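PDB 4PE3: TRAP dicarboxylate transporter-DctP subunit from Rhodobacter sphaeroides, which probably binds a small organic solute in the periplasm for a TRAP transport system, and is seen here open and without its solute. Local coordinates for residues 78-83 with 87-92; 100-105 with 140-145. All coordinates share one frame; numbering follows the deposited sequence.

Contact 1. Residues 78-83 with 87-92; sequences KETPDA and GLIDGH
T80 and H92 both place their first side-chain branch in the crowded position between backbone N and carbonyl carbon (T80 OG1 at chi1 50°, H92 CG at chi1 63°), and this turns the hydroxyl and the imidazole toward each other. T80 OG1 and H92 ND1 form a hydrogen bond of 2.7 Å, the hydroxyl lying at the ring edge near the ring plane; either atom could donate. P81 also meets this edge, its CG packing 4.1 Å from H92 CE1. The other ring nitrogen, NE2, bonds to E244 OE2, so the buried imidazole is held at two points and its rotation is fixed. An acetate ion also lies beside it. A leucine here would probably strand both T80 OG1 and the E244 carboxylate without their ring partners.

Helix 80-86 is the helical part of a beta-alpha-beta crossover from strand 65-69 to strand 91-95, which passes strand 32-37 between them in the sheet. Its C-terminal end is a Schellman motif, with G87 at positive phi. A83 O receives three amides there: L88 N at 2.9 Å, and two weak bonds from G87 N at 3.1 Å and from I89 N at 3.3 Å. The I89 bond is long but nearly straight (166°), the L88 bond shorter but more bent.

After the turn the buried I89 folds back along the helix. Its CG1 rests 3.7 Å from A83 CB, and its CD1 reaches on to T80 CG2 at 3.9 Å, so that its side chain lies between the helix and the start of the strand. L88, more exposed, lays its CB against A83 CB at 4.2 Å, while its side chain also touches I74 and V75.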
ATOM      1  N   LYS A  78      -0.917  16.856   1.412  1.00 24.63           N
ATOM      2  CA  LYS A  78      -1.900  16.539   2.433  1.00 30.13           C
ATOM      3  C   LYS A  78      -3.195  17.309   2.238  1.00 27.51           C
ATOM      4  O   LYS A  78      -4.185  17.042   2.924  1.00 30.14           O
ATOM      5  CB  LYS A  78      -1.346  16.830   3.831  1.00 31.36           C
ATOM      6  CG  LYS A  78      -0.266  15.860   4.269  1.00 31.31           C
ATOM      7  CD  LYS A  78      -0.346  15.594   5.758  1.00 32.05           C
ATOM      8  CE  LYS A  78       0.708  14.616   6.215  1.00 34.17           C
ATOM      9  NZ  LYS A  78       0.961  14.763   7.678  1.00 36.25           N
ATOM     10  N   GLU A  79      -3.208  18.239   1.292  0.70 23.53           N
ATOM     11  CA  GLU A  79      -4.362  19.118   1.128  0.70 24.96           C
ATOM     12  C   GLU A  79      -5.081  18.880  -0.187  0.70 23.83           C
ATOM     13  O   GLU A  79      -5.943  19.657  -0.575  0.70 24.84           O
ATOM     14  CB  GLU A  79      -3.934  20.579   1.229  0.70 32.55           C
ATOM     15  CG  GLU A  79      -3.289  20.948   2.560  0.70 35.32           C
ATOM     16  CD  GLU A  79      -3.992  20.333   3.759  0.70 38.73           C
ATOM     17  OE1 GLU A  79      -5.238  20.417   3.839  0.70 41.01           O
ATOM     18  OE2 GLU A  79      -3.292  19.764   4.628  0.70 40.27           O
ATOM     19  N   THR A  80      -4.746  17.798  -0.880  1.00 22.06           N
ATOM     20  CA  THR A  80      -5.452  17.515  -2.113  1.00 21.33           C
ATOM     21  C   THR A  80      -6.969  17.342  -1.906  1.00 22.06           C
ATOM     22  O   THR A  80      -7.730  17.759  -2.768  1.00 22.62           O
ATOM     23  CB  THR A  80      -4.848  16.359  -2.915  1.00 19.46           C
ATOM     24  OG1 THR A  80      -4.642  15.216  -2.074  1.00 18.72           O
ATOM     25  CG2 THR A  80      -3.506  16.755  -3.529  1.00 18.96           C
ATOM     26  N   PRO A  81      -7.419  16.751  -0.767  1.00 22.37           N
ATOM     27  CA  PRO A  81      -8.882  16.633  -0.646  1.00 23.58           C
ATOM     28  C   PRO A  81      -9.573  17.985  -0.657  1.00 25.10           C
ATOM     29  O   PRO A  81     -10.585  18.159  -1.331  1.00 25.64           O
ATOM     30  CB  PRO A  81      -9.080  15.910   0.704  1.00 24.84           C
ATOM     31  CG  PRO A  81      -7.796  15.154   0.924  1.00 22.07           C
ATOM     32  CD  PRO A  81      -6.721  16.065   0.339  1.00 21.99           C
ATOM     33  N   ASP A  82      -9.034  18.931   0.094  1.00 26.22           N
ATOM     34  CA  ASP A  82      -9.557  20.285   0.120  1.00 28.14           C
ATOM     35  C   ASP A  82      -9.592  20.901  -1.293  1.00 27.99           C
ATOM     36  O   ASP A  82     -10.593  21.506  -1.723  1.00 29.19           O
ATOM     37  CB  ASP A  82      -8.687  21.125   1.063  1.00 29.59           C
ATOM     38  CG  ASP A  82      -8.747  20.630   2.515  1.00 41.12           C
ATOM     39  OD1 ASP A  82      -9.808  20.110   2.916  1.00 47.04           O
ATOM     40  OD2 ASP A  82      -7.748  20.751   3.263  1.00 48.10           O
ATOM     41  N   ALA A  83      -8.489  20.748  -2.016  1.00 26.64           N
ATOM     42  CA  ALA A  83      -8.346  21.359  -3.332  1.00 26.54           C
ATOM     43  C   ALA A  83      -9.352  20.773  -4.315  1.00 26.10           C
ATOM     44  O   ALA A  83      -9.869  21.476  -5.187  1.00 26.91           O
ATOM     45  CB  ALA A  83      -6.936  21.164  -3.847  1.00 28.63           C
ATOM     46  N   GLY A  87     -12.457  22.776  -6.230  1.00 30.25           N
ATOM     47  CA  GLY A  87     -12.414  22.930  -7.679  1.00 31.88           C
ATOM     48  C   GLY A  87     -11.065  23.386  -8.191  1.00 30.58           C
ATOM     49  O   GLY A  87     -10.904  23.675  -9.377  1.00 32.67           O
ATOM     50  N   LEU A  88     -10.090  23.458  -7.295  1.00 28.65           N
ATOM     51  CA  LEU A  88      -8.740  23.881  -7.661  1.00 27.99           C
ATOM     52  C   LEU A  88      -7.993  22.781  -8.442  1.00 28.87           C
ATOM     53  O   LEU A  88      -7.226  23.051  -9.367  1.00 29.67           O
ATOM     54  CB  LEU A  88      -7.981  24.274  -6.397  1.00 28.49           C
ATOM     55  CG  LEU A  88      -6.514  24.658  -6.574  1.00 34.46           C
ATOM     56  CD1 LEU A  88      -6.374  25.807  -7.575  1.00 39.37           C
ATOM     57  CD2 LEU A  88      -5.915  25.038  -5.229  1.00 36.44           C
ATOM     58  N   ILE A  89      -8.208  21.536  -8.041  1.00 25.23           N
ATOM     59  CA  ILE A  89      -7.871  20.380  -8.867  1.00 23.08           C
ATOM     60  C   ILE A  89      -9.136  19.516  -8.871  1.00 23.13           C
ATOM     61  O   ILE A  89     -10.100  19.828  -8.149  1.00 24.38           O
ATOM     62  CB  ILE A  89      -6.673  19.580  -8.317  1.00 21.58           C
ATOM     63  CG1 ILE A  89      -6.957  19.074  -6.902  1.00 21.65           C
ATOM     64  CG2 ILE A  89      -5.397  20.421  -8.330  1.00 24.48           C
ATOM     65  CD1 ILE A  89      -5.822  18.209  -6.357  1.00 20.28           C
ATOM     66  N   ASP A  90      -9.175  18.477  -9.693  1.00 22.01           N
ATOM     67  CA  ASP A  90     -10.365  17.633  -9.827  1.00 22.19           C
ATOM     68  C   ASP A  90     -10.236  16.247  -9.204  1.00 20.91           C
ATOM     69  O   ASP A  90     -11.250  15.601  -8.947  1.00 21.28           O
ATOM     70  CB  ASP A  90     -10.733  17.492 -11.298  1.00 22.31           C
ATOM     71  CG  ASP A  90     -11.024  18.823 -11.939  1.00 23.79           C
ATOM     72  OD1 ASP A  90     -11.895  19.566 -11.441  1.00 25.34           O
ATOM     73  OD2 ASP A  90     -10.349  19.159 -12.936  1.00 23.50           O
ATOM     74  N   GLY A  91      -9.022  15.777  -8.971  1.00 19.53           N
ATOM     75  CA  GLY A  91      -8.838  14.497  -8.319  1.00 18.42           C
ATOM     76  C   GLY A  91      -7.421  14.336  -7.840  1.00 17.35           C
ATOM     77  O   GLY A  91      -6.583  15.239  -7.981  1.00 17.52           O
ATOM     78  N   HIS A  92      -7.153  13.176  -7.253  1.00 16.36           N
ATOM     79  CA  HIS A  92      -5.793  12.806  -6.858  1.00 15.33           C
ATOM     80  C   HIS A  92      -5.533  11.326  -6.995  1.00 14.06           C
ATOM     81  O   HIS A  92      -6.472  10.511  -7.062  1.00 14.23           O
ATOM     82  CB  HIS A  92      -5.429  13.311  -5.445  1.00 15.94           C
ATOM     83  CG  HIS A  92      -6.257  12.747  -4.322  1.00 16.34           C
ATOM     84  ND1 HIS A  92      -6.316  13.374  -3.100  1.00 17.40           N
ATOM     85  CD2 HIS A  92      -6.976  11.603  -4.199  1.00 15.92           C
ATOM     86  CE1 HIS A  92      -7.071  12.660  -2.277  1.00 17.60           C
ATOM     87  NE2 HIS A  92      -7.494  11.593  -2.926  1.00 16.72           N
TER

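Contact 2. Residues 100-105 with 140-145; sequences AGRDPA and NPYGLQ
Beside R102, whose NH1 comes over one face of the Y142 ring, D103 OD1 is gripped twice: by A105 N at 2.9 Å, with an N-H...O angle of 165°, and by the hydroxyl of S323. The amide bond uses the lone pair anti to the other carboxylate oxygen and makes D103 the N-cap of helix 104-110, just after the backbone turn that carries R102.

From that turn the R102 chain runs extended from CG to NE, sliding past Y142 in the opposite direction. Its CB and CD pass the phenol oxygen and outer ring, CB standing 3.7 Å from Y142 OH, before NH1 reaches the face. NH1 is 3.2 Å from Y142 CD1, offset toward the rim, and the guanidinium stands nearly on edge, its plane 76° from that of the ring. With R102 CZ 4.5 Å from the ring centroid and 12° off the normal, this is a cation-pi pair. R102 NH2 has a further, long and weak ion pair with D82.

Y142 is carried by the short 3-10 segment 140-142, where the N140 side chain braces the chain that follows: its ND2 donates to L144 O at 2.7 Å, in the carbonyl plane. G143, at positive phi, is the C-prime residue of a Schellman motif, with L144 N bonding back to I139 O. The cation-pi pair thus joins the turn before a capped helix to the Schellman end that leads into outer sheet strand 144-150.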
ATOM      1  N   ALA A 100      -4.224  10.179   7.907  1.00 17.17           N
ATOM      2  CA  ALA A 100      -4.434   9.574   9.220  1.00 20.23           C
ATOM      3  C   ALA A 100      -4.716  10.593  10.314  1.00 19.91           C
ATOM      4  O   ALA A 100      -5.375  10.277  11.310  1.00 22.95           O
ATOM      5  CB  ALA A 100      -3.223   8.719   9.598  1.00 20.67           C
ATOM      6  N   GLY A 101      -4.242  11.816  10.136  1.00 19.16           N
ATOM      7  CA  GLY A 101      -4.544  12.896  11.061  1.00 22.71           C
ATOM      8  C   GLY A 101      -6.024  13.253  11.119  1.00 23.81           C
ATOM      9  O   GLY A 101      -6.522  13.717  12.151  1.00 24.76           O
ATOM     10  N   ARG A 102      -6.737  13.052  10.017  1.00 21.25           N
ATOM     11  CA  ARG A 102      -8.170  13.346   9.988  1.00 22.22           C
ATOM     12  C   ARG A 102      -8.969  12.346  10.792  1.00 20.00           C
ATOM     13  O   ARG A 102      -9.949  12.712  11.434  1.00 19.61           O
ATOM     14  CB  ARG A 102      -8.702  13.348   8.553  1.00 22.93           C
ATOM     15  CG  ARG A 102      -8.014  14.348   7.652  1.00 27.33           C
ATOM     16  CD  ARG A 102      -8.692  14.429   6.295  1.00 27.49           C
ATOM     17  NE  ARG A 102      -7.994  15.380   5.436  1.00 28.87           N
ATOM     18  CZ  ARG A 102      -8.560  16.106   4.479  1.00 29.90           C
ATOM     19  NH1 ARG A 102      -9.861  16.005   4.228  1.00 26.69           N
ATOM     20  NH2 ARG A 102      -7.813  16.937   3.765  1.00 31.08           N
ATOM     21  N   ASP A 103      -8.574  11.084  10.695  1.00 17.06           N
ATOM     22  CA  ASP A 103      -9.240   9.995  11.395  1.00 16.76           C
ATOM     23  C   ASP A 103      -8.320   8.794  11.373  1.00 15.48           C
ATOM     24  O   ASP A 103      -7.776   8.457  10.318  1.00 15.38           O
ATOM     25  CB  ASP A 103     -10.559   9.634  10.713  1.00 18.86           C
ATOM     26  CG  ASP A 103     -11.437   8.748  11.576  1.00 18.36           C
ATOM     27  OD1 ASP A 103     -11.054   7.599  11.880  1.00 17.33           O
ATOM     28  OD2 ASP A 103     -12.541   9.189  11.952  1.00 21.12           O
ATOM     29  N   PRO A 104      -8.118   8.139  12.529  1.00 16.98           N
ATOM     30  CA  PRO A 104      -7.194   6.991  12.489  1.00 17.00           C
ATOM     31  C   PRO A 104      -7.624   5.892  11.515  1.00 14.72           C
ATOM     32  O   PRO A 104      -6.808   5.052  11.128  1.00 17.61           O
ATOM     33  CB  PRO A 104      -7.191   6.457  13.924  1.00 20.46           C
ATOM     34  CG  PRO A 104      -7.995   7.426  14.752  1.00 24.95           C
ATOM     35  CD  PRO A 104      -8.743   8.348  13.846  1.00 18.36           C
ATOM     36  N   ALA A 105      -8.893   5.872  11.124  1.00 15.57           N
ATOM     37  CA  ALA A 105      -9.362   4.907  10.137  1.00 14.36           C
ATOM     38  C   ALA A 105      -8.558   4.984   8.847  1.00 13.46           C
ATOM     39  O   ALA A 105      -8.374   3.985   8.155  1.00 13.95           O
ATOM     40  CB  ALA A 105     -10.836   5.130   9.834  1.00 15.65           C
ATOM     41  N   ASN A 140     -16.485  10.723   1.043  1.00 16.36           N
ATOM     42  CA  ASN A 140     -17.660  11.505   0.634  1.00 17.27           C
ATOM     43  C   ASN A 140     -17.850  12.711   1.554  1.00 18.05           C
ATOM     44  O   ASN A 140     -18.213  13.790   1.089  1.00 18.73           O
ATOM     45  CB  ASN A 140     -18.938  10.671   0.612  1.00 17.64           C
ATOM     46  CG  ASN A 140     -18.990   9.624  -0.494  1.00 17.26           C
ATOM     47  OD1 ASN A 140     -19.885   8.773  -0.478  1.00 19.26           O
ATOM     48  ND2 ASN A 140     -18.046   9.653  -1.436  1.00 18.61           N
ATOM     49  N   PRO A 141     -17.607  12.562   2.862  1.00 18.07           N
ATOM     50  CA  PRO A 141     -17.752  13.735   3.736  1.00 18.96           C
ATOM     51  C   PRO A 141     -16.778  14.878   3.437  1.00 19.07           C
ATOM     52  O   PRO A 141     -16.972  15.997   3.934  1.00 20.00           O
ATOM     53  CB  PRO A 141     -17.497  13.154   5.135  1.00 18.89           C
ATOM     54  CG  PRO A 141     -17.936  11.735   5.028  1.00 18.37           C
ATOM     55  CD  PRO A 141     -17.470  11.317   3.651  1.00 17.58           C
ATOM     56  N   TYR A 142     -15.775  14.602   2.611  1.00 18.24           N
ATOM     57  CA  TYR A 142     -14.830  15.612   2.148  1.00 18.35           C
ATOM     58  C   TYR A 142     -15.105  16.053   0.724  1.00 20.64           C
ATOM     59  O   TYR A 142     -14.337  16.838   0.170  1.00 21.21           O
ATOM     60  CB  TYR A 142     -13.409  15.072   2.284  1.00 17.90           C
ATOM     61  CG  TYR A 142     -13.056  14.900   3.727  1.00 18.60           C
ATOM     62  CD1 TYR A 142     -13.015  15.992   4.573  1.00 22.79           C
ATOM     63  CD2 TYR A 142     -12.823  13.657   4.254  1.00 20.70           C
ATOM     64  CE1 TYR A 142     -12.710  15.847   5.900  1.00 24.99           C
ATOM     65  CE2 TYR A 142     -12.518  13.494   5.576  1.00 20.16           C
ATOM     66  CZ  TYR A 142     -12.463  14.589   6.399  1.00 25.62           C
ATOM     67  OH  TYR A 142     -12.162  14.418   7.726  1.00 27.76           O
ATOM     68  N   GLY A 143     -16.195  15.589   0.122  1.00 18.64           N
ATOM     69  CA  GLY A 143     -16.547  15.985  -1.232  1.00 19.71           C
ATOM     70  C   GLY A 143     -15.856  15.185  -2.316  1.00 19.84           C
ATOM     71  O   GLY A 143     -15.803  15.652  -3.471  1.00 20.88           O
ATOM     72  N   LEU A 144     -15.320  14.015  -1.957  1.00 17.49           N
ATOM     73  CA  LEU A 144     -14.616  13.140  -2.902  1.00 16.40           C
ATOM     74  C   LEU A 144     -15.382  11.851  -3.172  1.00 16.36           C
ATOM     75  O   LEU A 144     -16.094  11.341  -2.292  1.00 17.29           O
ATOM     76  CB  LEU A 144     -13.234  12.768  -2.373  1.00 15.81           C
ATOM     77  CG  LEU A 144     -12.095  13.745  -2.561  1.00 23.06           C
ATOM     78  CD1 LEU A 144     -12.350  15.096  -1.975  1.00 27.56           C
ATOM     79  CD2 LEU A 144     -10.836  13.148  -1.941  1.00 20.13           C
ATOM     80  N   GLN A 145     -15.262  11.339  -4.385  1.00 17.17           N
ATOM     81  CA  GLN A 145     -15.703  10.010  -4.739  1.00 16.21           C
ATOM     82  C   GLN A 145     -14.466   9.145  -4.918  1.00 15.69           C
ATOM     83  O   GLN A 145     -13.539   9.532  -5.632  1.00 15.64           O
ATOM     84  CB  GLN A 145     -16.474  10.035  -6.044  1.00 19.71           C
ATOM     85  CG  GLN A 145     -17.002   8.676  -6.411  1.00 21.55           C
ATOM     86  CD  GLN A 145     -18.109   8.218  -5.478  1.00 25.11           C
ATOM     87  OE1 GLN A 145     -18.655   9.005  -4.685  1.00 23.48           O
ATOM     88  NE2 GLN A 145     -18.448   6.935  -5.560  1.00 29.62           N
TER

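How the contacts relate
Following the chain from the N terminus, contact 1 comes first: it closes the short excursion through helix 80-86, after which strand 91-95 enters the five-stranded sheet. The chain then leaves that strand for the turn before helix 104-110, where contact 2 opens. A longer, largely helical loop follows and closes at 140-145, as the chain returns to the same sheet in its outer strand 144-150. The two loops therefore lie in series, neither enclosing the other. Their centres are 13 Å apart and they touch directly: P81 CG packs 3.4 Å from R102 NH2, and P81 O lies 3.6 Å from L144 CD1. Helix 80-86 thus packs against both segments of contact 2.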